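Excretory-secretory protein 2 (Ancylostoma ceylanicum, PDB 3NSW) is a hookworm secreted protein with a netrin-like fold, probably acting as an immunomodulator in the host. Local coordinates at residues Q41-Y46 / D74-L79; G60-R63 / N68-L71. One frame throughout, in Å; residues are numbered along the deposited sequence.

Interaction 1: Q41-Y46 / D74-L79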
ATOM      1  N   GLN A  41      -4.593   4.265  -8.291  1.00 19.31           N
ATOM      2  CA  GLN A  41      -3.917   5.460  -8.760  1.00 20.05           C
ATOM      3  C   GLN A  41      -2.823   5.778  -7.753  1.00 19.04           C
ATOM      4  O   GLN A  41      -3.085   5.878  -6.557  1.00 19.42           O
ATOM      5  CB  GLN A  41      -4.899   6.637  -8.854  1.00 26.13           C
ATOM      6  CG  GLN A  41      -4.245   8.013  -8.972  1.00 35.87           C
ATOM      7  CD  GLN A  41      -3.775   8.333 -10.386  1.00 39.62           C
ATOM      8  OE1 GLN A  41      -4.528   8.199 -11.346  1.00 40.03           O
ATOM      9  NE2 GLN A  41      -2.524   8.762 -10.512  1.00 39.10           N
ATOM     10  N   TYR A  42      -1.598   5.938  -8.238  1.00 16.41           N
ATOM     11  CA  TYR A  42      -0.474   6.296  -7.370  1.00 16.65           C
ATOM     12  C   TYR A  42      -0.269   7.802  -7.374  1.00 21.25           C
ATOM     13  O   TYR A  42      -0.182   8.419  -8.435  1.00 27.16           O
ATOM     14  CB  TYR A  42       0.808   5.624  -7.871  1.00 17.87           C
ATOM     15  CG  TYR A  42       0.892   4.171  -7.502  1.00 17.35           C
ATOM     16  CD1 TYR A  42       1.645   3.759  -6.403  1.00 18.67           C
ATOM     17  CD2 TYR A  42       0.215   3.204  -8.250  1.00 25.56           C
ATOM     18  CE1 TYR A  42       1.723   2.414  -6.052  1.00 20.24           C
ATOM     19  CE2 TYR A  42       0.280   1.862  -7.907  1.00 27.14           C
ATOM     20  CZ  TYR A  42       1.040   1.474  -6.819  1.00 25.91           C
ATOM     21  OH  TYR A  42       1.107   0.151  -6.491  1.00 24.56           O
ATOM     22  N   TRP A  43      -0.161   8.380  -6.183  1.00 17.58           N
ATOM     23  CA  TRP A  43       0.075   9.810  -6.033  1.00 18.18           C
ATOM     24  C   TRP A  43       1.521  10.121  -5.703  1.00 24.68           C
ATOM     25  O   TRP A  43       2.052  11.146  -6.139  1.00 23.14           O
ATOM     26  CB  TRP A  43      -0.829  10.395  -4.946  1.00 18.87           C
ATOM     27  CG  TRP A  43      -2.287  10.222  -5.238  1.00 21.92           C
ATOM     28  CD1 TRP A  43      -3.165   9.405  -4.576  1.00 26.53           C
ATOM     29  CD2 TRP A  43      -3.040  10.870  -6.274  1.00 24.43           C
ATOM     30  NE1 TRP A  43      -4.418   9.513  -5.134  1.00 22.82           N
ATOM     31  CE2 TRP A  43      -4.373  10.403  -6.173  1.00 22.12           C
ATOM     32  CE3 TRP A  43      -2.723  11.802  -7.269  1.00 25.22           C
ATOM     33  CZ2 TRP A  43      -5.393  10.838  -7.034  1.00 24.19           C
ATOM     34  CZ3 TRP A  43      -3.741  12.238  -8.132  1.00 32.97           C
ATOM     35  CH2 TRP A  43      -5.058  11.751  -8.005  1.00 27.34           C
ATOM     36  N   ARG A  44       2.155   9.244  -4.925  1.00 19.92           N
ATOM     37  CA  ARG A  44       3.478   9.537  -4.394  1.00 21.61           C
ATOM     38  C   ARG A  44       4.098   8.239  -3.914  1.00 19.16           C
ATOM     39  O   ARG A  44       3.398   7.390  -3.392  1.00 19.37           O
ATOM     40  CB  ARG A  44       3.329  10.469  -3.186  1.00 17.42           C
ATOM     41  CG  ARG A  44       4.624  10.748  -2.434  1.00 28.96           C
ATOM     42  CD  ARG A  44       4.373  11.718  -1.310  1.00 29.29           C
ATOM     43  NE  ARG A  44       5.583  11.956  -0.535  1.00 29.44           N
ATOM     44  CZ  ARG A  44       5.616  12.702   0.561  1.00 28.78           C
ATOM     45  NH1 ARG A  44       4.501  13.270   1.003  1.00 25.52           N
ATOM     46  NH2 ARG A  44       6.753  12.877   1.213  1.00 29.83           N
ATOM     47  N   LEU A  45       5.405   8.089  -4.093  1.00 19.45           N
ATOM     48  CA  LEU A  45       6.119   7.024  -3.375  1.00 22.83           C
ATOM     49  C   LEU A  45       6.888   7.731  -2.280  1.00 26.40           C
ATOM     50  O   LEU A  45       7.630   8.680  -2.565  1.00 26.26           O
ATOM     51  CB  LEU A  45       7.091   6.282  -4.296  1.00 23.95           C
ATOM     52  CG  LEU A  45       6.579   5.589  -5.562  1.00 37.12           C
ATOM     53  CD1 LEU A  45       7.666   4.686  -6.096  1.00 35.62           C
ATOM     54  CD2 LEU A  45       5.337   4.788  -5.288  1.00 27.79           C
ATOM     55  N   TYR A  46       6.693   7.309  -1.031  1.00 19.38           N
ATOM     56  CA  TYR A  46       7.431   7.910   0.076  1.00 22.34           C
ATOM     57  C   TYR A  46       8.898   7.492  -0.018  1.00 26.78           C
ATOM     58  O   TYR A  46       9.214   6.455  -0.600  1.00 27.29           O
ATOM     59  CB  TYR A  46       6.828   7.517   1.427  1.00 19.62           C
ATOM     60  CG  TYR A  46       5.389   7.964   1.623  1.00 21.93           C
ATOM     61  CD1 TYR A  46       5.093   9.272   2.038  1.00 22.71           C
ATOM     62  CD2 TYR A  46       4.319   7.087   1.389  1.00 21.74           C
ATOM     63  CE1 TYR A  46       3.773   9.686   2.225  1.00 25.51           C
ATOM     64  CE2 TYR A  46       2.992   7.494   1.578  1.00 22.46           C
ATOM     65  CZ  TYR A  46       2.736   8.805   1.988  1.00 23.22           C
ATOM     66  OH  TYR A  46       1.438   9.212   2.183  1.00 24.11           O
ATOM     67  N   ASP A  74     -12.759   4.764  -4.263  1.00 19.42           N
ATOM     68  CA  ASP A  74     -12.368   6.177  -4.251  1.00 23.12           C
ATOM     69  C   ASP A  74     -11.815   6.567  -2.889  1.00 22.27           C
ATOM     70  O   ASP A  74     -11.996   7.697  -2.430  1.00 22.38           O
ATOM     71  CB  ASP A  74     -13.535   7.115  -4.609  1.00 26.08           C
ATOM     72  CG  ASP A  74     -14.167   6.818  -5.967  1.00 29.66           C
ATOM     73  OD1 ASP A  74     -13.457   6.513  -6.940  1.00 30.59           O
ATOM     74  OD2 ASP A  74     -15.396   6.903  -6.044  1.00 31.73           O
ATOM     75  N   THR A  75     -11.158   5.613  -2.233  1.00 20.75           N
ATOM     76  CA  THR A  75     -10.641   5.830  -0.886  1.00 24.87           C
ATOM     77  C   THR A  75      -9.117   5.822  -0.893  1.00 19.03           C
ATOM     78  O   THR A  75      -8.494   5.049  -1.627  1.00 17.35           O
ATOM     79  CB  THR A  75     -11.188   4.768   0.084  1.00 22.17           C
ATOM     80  OG1 THR A  75     -12.623   4.833   0.070  1.00 22.20           O
ATOM     81  CG2 THR A  75     -10.713   5.028   1.510  1.00 22.89           C
ATOM     82  N   ASP A  76      -8.518   6.693  -0.085  1.00 16.06           N
ATOM     83  CA  ASP A  76      -7.079   6.868  -0.117  1.00 14.71           C
ATOM     84  C   ASP A  76      -6.420   5.971   0.934  1.00 16.79           C
ATOM     85  O   ASP A  76      -6.891   5.901   2.064  1.00 19.81           O
ATOM     86  CB  ASP A  76      -6.691   8.311   0.157  1.00 16.74           C
ATOM     87  CG  ASP A  76      -7.073   9.263  -0.975  1.00 20.99           C
ATOM     88  OD1 ASP A  76      -7.543   8.806  -2.033  1.00 24.66           O
ATOM     89  OD2 ASP A  76      -6.871  10.474  -0.792  1.00 30.54           O
ATOM     90  N   TYR A  77      -5.317   5.330   0.551  1.00 14.90           N
ATOM     91  CA  TYR A  77      -4.564   4.454   1.460  1.00 15.94           C
ATOM     92  C   TYR A  77      -3.068   4.688   1.391  1.00 18.48           C
ATOM     93  O   TYR A  77      -2.536   5.144   0.376  1.00 16.67           O
ATOM     94  CB  TYR A  77      -4.824   2.993   1.084  1.00 16.56           C
ATOM     95  CG  TYR A  77      -6.260   2.586   1.285  1.00 16.24           C
ATOM     96  CD1 TYR A  77      -6.719   2.210   2.541  1.00 17.87           C
ATOM     97  CD2 TYR A  77      -7.181   2.622   0.216  1.00 19.05           C
ATOM     98  CE1 TYR A  77      -8.052   1.842   2.738  1.00 22.49           C
ATOM     99  CE2 TYR A  77      -8.516   2.262   0.410  1.00 22.71           C
ATOM    100  CZ  TYR A  77      -8.935   1.869   1.672  1.00 23.44           C
ATOM    101  OH  TYR A  77     -10.242   1.514   1.877  1.00 22.98           O
ATOM    102  N   VAL A  78      -2.375   4.359   2.475  1.00 16.13           N
ATOM    103  CA  VAL A  78      -0.938   4.166   2.383  1.00 13.20           C
ATOM    104  C   VAL A  78      -0.766   2.668   2.140  1.00 15.35           C
ATOM    105  O   VAL A  78      -1.382   1.848   2.832  1.00 18.10           O
ATOM    106  CB  VAL A  78      -0.218   4.579   3.682  1.00 18.68           C
ATOM    107  CG1 VAL A  78       1.269   4.257   3.591  1.00 19.63           C
ATOM    108  CG2 VAL A  78      -0.412   6.071   3.940  1.00 20.35           C
ATOM    109  N   LEU A  79       0.052   2.322   1.147  1.00 15.51           N
ATOM    110  CA  LEU A  79       0.200   0.936   0.718  1.00 13.84           C
ATOM    111  C   LEU A  79       1.675   0.606   0.721  1.00 17.22           C
ATOM    112  O   LEU A  79       2.435   1.223  -0.025  1.00 19.18           O
ATOM    113  CB  LEU A  79      -0.349   0.780  -0.707  1.00 13.28           C
ATOM    114  CG  LEU A  79      -0.158  -0.600  -1.363  1.00 15.57           C
ATOM    115  CD1 LEU A  79      -0.982  -1.685  -0.626  1.00 19.08           C
ATOM    116  CD2 LEU A  79      -0.501  -0.555  -2.853  1.00 21.63           C
TER
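Tyr-46 and Val-78 make the main apolar contact between segments 41-46 and 74-79. Their side chains cross at about a right angle. Val-78 CG1 lies 4.2 Å from Tyr-46 CE2. With CG1 anti to the backbone N (chi1 175°), both methyls of the valine reach the phenol end of the tyrosine.

Methyls also rest against hydroxyls. Val-78 CG2 lies 4.0 Å from Tyr-46 OH, and Leu-79 CD2 lies 4.0 Å from Tyr-42 OH. The Tyr-42 and Leu-79 side chains meet at a slant. Tyr-42 OH is also hydrogen-bonded to Asn-85 ND2.

The polar approach is looser. Trp-43 NE1 stands 4.5 Å from Asp-76 OD1, and the two are bridged by Thr-29, whose OG1 is hydrogen-bonded to both. Gln-41 CG packs 3.6 Å above one face of the Trp-43 ring, toward its rim. Trp-43 and Arg-44 both face Tyr-27, forming a classic beta bulge.

Strand 24-33 lies between strands 37-45 and 75-82 in the sheet of this netrin-like fold. The contact therefore skips a strand, and side chains alone make it. Its chemistry implies a mostly buried junction of methyls on tyrosine rings and hydroxyls, with Thr-29 OG1 linking indole and carboxylate at the polar end.

Interaction 2: G60-R63 / N68-L71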
ATOM      1  N   GLY A  60      -1.699   1.140 -11.149  1.00 22.35           N
ATOM      2  CA  GLY A  60      -1.302  -0.242 -10.838  1.00 19.20           C
ATOM      3  C   GLY A  60      -2.483  -1.008 -10.287  1.00 23.41           C
ATOM      4  O   GLY A  60      -3.610  -0.509 -10.296  1.00 21.60           O
ATOM      5  N   THR A  61      -2.219  -2.219  -9.807  1.00 23.56           N
ATOM      6  CA  THR A  61      -3.265  -3.078  -9.267  1.00 22.00           C
ATOM      7  C   THR A  61      -2.746  -3.789  -8.030  1.00 21.72           C
ATOM      8  O   THR A  61      -1.530  -3.950  -7.838  1.00 21.75           O
ATOM      9  CB  THR A  61      -3.715  -4.156 -10.280  1.00 25.30           C
ATOM     10  OG1 THR A  61      -2.580  -4.941 -10.661  1.00 27.20           O
ATOM     11  CG2 THR A  61      -4.350  -3.535 -11.523  1.00 27.10           C
ATOM     12  N   LEU A  62      -3.674  -4.185  -7.171  1.00 20.09           N
ATOM     13  CA  LEU A  62      -3.341  -4.933  -5.964  1.00 19.68           C
ATOM     14  C   LEU A  62      -4.202  -6.186  -5.903  1.00 23.37           C
ATOM     15  O   LEU A  62      -5.415  -6.104  -5.729  1.00 22.72           O
ATOM     16  CB  LEU A  62      -3.588  -4.061  -4.719  1.00 17.90           C
ATOM     17  CG  LEU A  62      -3.363  -4.733  -3.358  1.00 21.29           C
ATOM     18  CD1 LEU A  62      -1.887  -5.092  -3.178  1.00 23.72           C
ATOM     19  CD2 LEU A  62      -3.854  -3.805  -2.236  1.00 27.39           C
ATOM     20  N   ARG A  63      -3.572  -7.352  -6.048  1.00 22.02           N
ATOM     21  CA  ARG A  63      -4.289  -8.620  -5.984  1.00 21.82           C
ATOM     22  C   ARG A  63      -4.577  -9.032  -4.537  1.00 23.61           C
ATOM     23  O   ARG A  63      -3.739  -8.836  -3.657  1.00 26.59           O
ATOM     24  CB  ARG A  63      -3.466  -9.693  -6.699  1.00 20.29           C
ATOM     25  CG  ARG A  63      -4.106 -11.063  -6.713  1.00 18.98           C
ATOM     26  CD  ARG A  63      -3.426 -11.951  -7.735  1.00 21.54           C
ATOM     27  NE  ARG A  63      -3.571 -13.348  -7.355  1.00 20.42           N
ATOM     28  CZ  ARG A  63      -3.067 -14.378  -8.023  1.00 24.96           C
ATOM     29  NH1 ARG A  63      -2.363 -14.193  -9.132  1.00 25.12           N
ATOM     30  NH2 ARG A  63      -3.242 -15.598  -7.557  1.00 25.18           N
ATOM     31  N   ASN A  68      -8.923 -10.583   3.506  1.00 38.88           N
ATOM     32  CA  ASN A  68      -8.718 -10.022   4.838  1.00 41.56           C
ATOM     33  C   ASN A  68      -8.682  -8.491   4.807  1.00 46.16           C
ATOM     34  O   ASN A  68      -8.441  -7.833   5.828  1.00 44.77           O
ATOM     35  CB  ASN A  68      -7.459 -10.598   5.493  1.00 43.40           C
ATOM     36  CG  ASN A  68      -7.590 -12.076   5.808  1.00 57.29           C
ATOM     37  OD1 ASN A  68      -8.695 -12.594   5.978  1.00 60.87           O
ATOM     38  ND2 ASN A  68      -6.458 -12.763   5.891  1.00 57.63           N
ATOM     39  N   ILE A  69      -8.915  -7.935   3.621  1.00 42.57           N
ATOM     40  CA  ILE A  69      -9.154  -6.498   3.462  1.00 37.02           C
ATOM     41  C   ILE A  69     -10.445  -6.293   2.673  1.00 36.82           C
ATOM     42  O   ILE A  69     -10.839  -7.154   1.882  1.00 39.88           O
ATOM     43  CB  ILE A  69      -7.980  -5.757   2.764  1.00 29.71           C
ATOM     44  CG1 ILE A  69      -7.780  -6.255   1.326  1.00 26.03           C
ATOM     45  CG2 ILE A  69      -6.685  -5.847   3.599  1.00 41.95           C
ATOM     46  CD1 ILE A  69      -6.748  -5.454   0.520  1.00 30.36           C
ATOM     47  N   GLN A  70     -11.104  -5.163   2.900  1.00 32.89           N
ATOM     48  CA  GLN A  70     -12.291  -4.812   2.132  1.00 29.32           C
ATOM     49  C   GLN A  70     -12.168  -3.338   1.797  1.00 30.08           C
ATOM     50  O   GLN A  70     -12.803  -2.499   2.425  1.00 33.06           O
ATOM     51  CB  GLN A  70     -13.567  -5.071   2.941  1.00 33.19           C
ATOM     52  CG  GLN A  70     -14.841  -5.151   2.099  1.00 61.98           C
ATOM     53  CD  GLN A  70     -14.988  -6.478   1.375  1.00 77.41           C
ATOM     54  OE1 GLN A  70     -15.260  -7.510   1.991  1.00 85.55           O
ATOM     55  NE2 GLN A  70     -14.822  -6.455   0.056  1.00 77.16           N
ATOM     56  N   LEU A  71     -11.310  -3.022   0.835  1.00 23.20           N
ATOM     57  CA  LEU A  71     -11.033  -1.617   0.523  1.00 20.72           C
ATOM     58  C   LEU A  71     -12.248  -0.995  -0.144  1.00 23.16           C
ATOM     59  O   LEU A  71     -13.024  -1.687  -0.818  1.00 29.23           O
ATOM     60  CB  LEU A  71      -9.793  -1.482  -0.358  1.00 23.65           C
ATOM     61  CG  LEU A  71      -8.542  -2.200   0.136  1.00 26.96           C
ATOM     62  CD1 LEU A  71      -7.340  -1.882  -0.757  1.00 29.67           C
ATOM     63  CD2 LEU A  71      -8.247  -1.838   1.587  1.00 22.06           C
TER
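Leu-62 meets Ile-69 and Leu-71 in a small apolar cluster of the netrin-like fold. Leu-62 belongs to strand 59-63, an outermost strand of the mixed sheet. Its two partners come from the loop that leads on to strand 75-82. Only four residues separate the two segments, yet the chain between them turns far enough for the loop to come back toward the sheet.

Ile-69 is the first residue of segment 68-71 to touch Leu-62. Its side chain starts toward the strand, and the far end of its longer branch makes the contact. CD1 lies 4.3 Å from Leu-62 CD2. With CD1 anti to CA about the CB-CG1 bond (chi2 173°), the longer branch is extended and its methyl reaches Leu-62. The same side chain also packs on Tyr-38 of strand 37-45, on Met-10 of strand 9-10 and on Pro-8. Ile-69 thus joins the loop to both the sheet and the N-terminal part of the chain.

Leu-71 comes next in contact, two residues further on. Its side chain also starts toward the strand. Its backbone N is hydrogen-bonded to Tyr-38 OH, which ties this part of the loop to strand 37-45. The side chain also touches Met-10 and Val-90, the latter on strand 88-92.

On the strand side, Leu-62 CG is anti to the backbone N (chi1 176°), and one methyl branch serves both partners. Leu-62 also packs on Leu-40 and Cys-88. Cys-88 is half of the disulfide with Cys-81. The loop and the strand are therefore held together here by methyl groups, within a wider apolar group drawn from several strands. The shorter of the two methyl contacts is Leu-62 CD2 to Leu-71 CD1, at 4.2 Å.

Interactions 1 and 2 lie in the same netrin-like domain, with centres about 12 Å apart. Along the chain, interaction 2 is nested inside the loop that interaction 1 closes. Strands 37-45 and 59-63 are neighbours in the sheet, so one segment of each contact lies on neighbouring strands, with 59-63 the outermost of the two. The contacts also touch directly. Leu-79 CD1 lies 3.9 Å from Leu-62 CD2, which joins their apolar groups. Tyr-42 CE2 packs 3.9 Å from Gly-60 N, and Tyr-77 OH comes 3.5 Å from Leu-71 CA. Asn-85 adds a polar link, since its ND2 is hydrogen-bonded to Tyr-42 OH and to Thr-61 O.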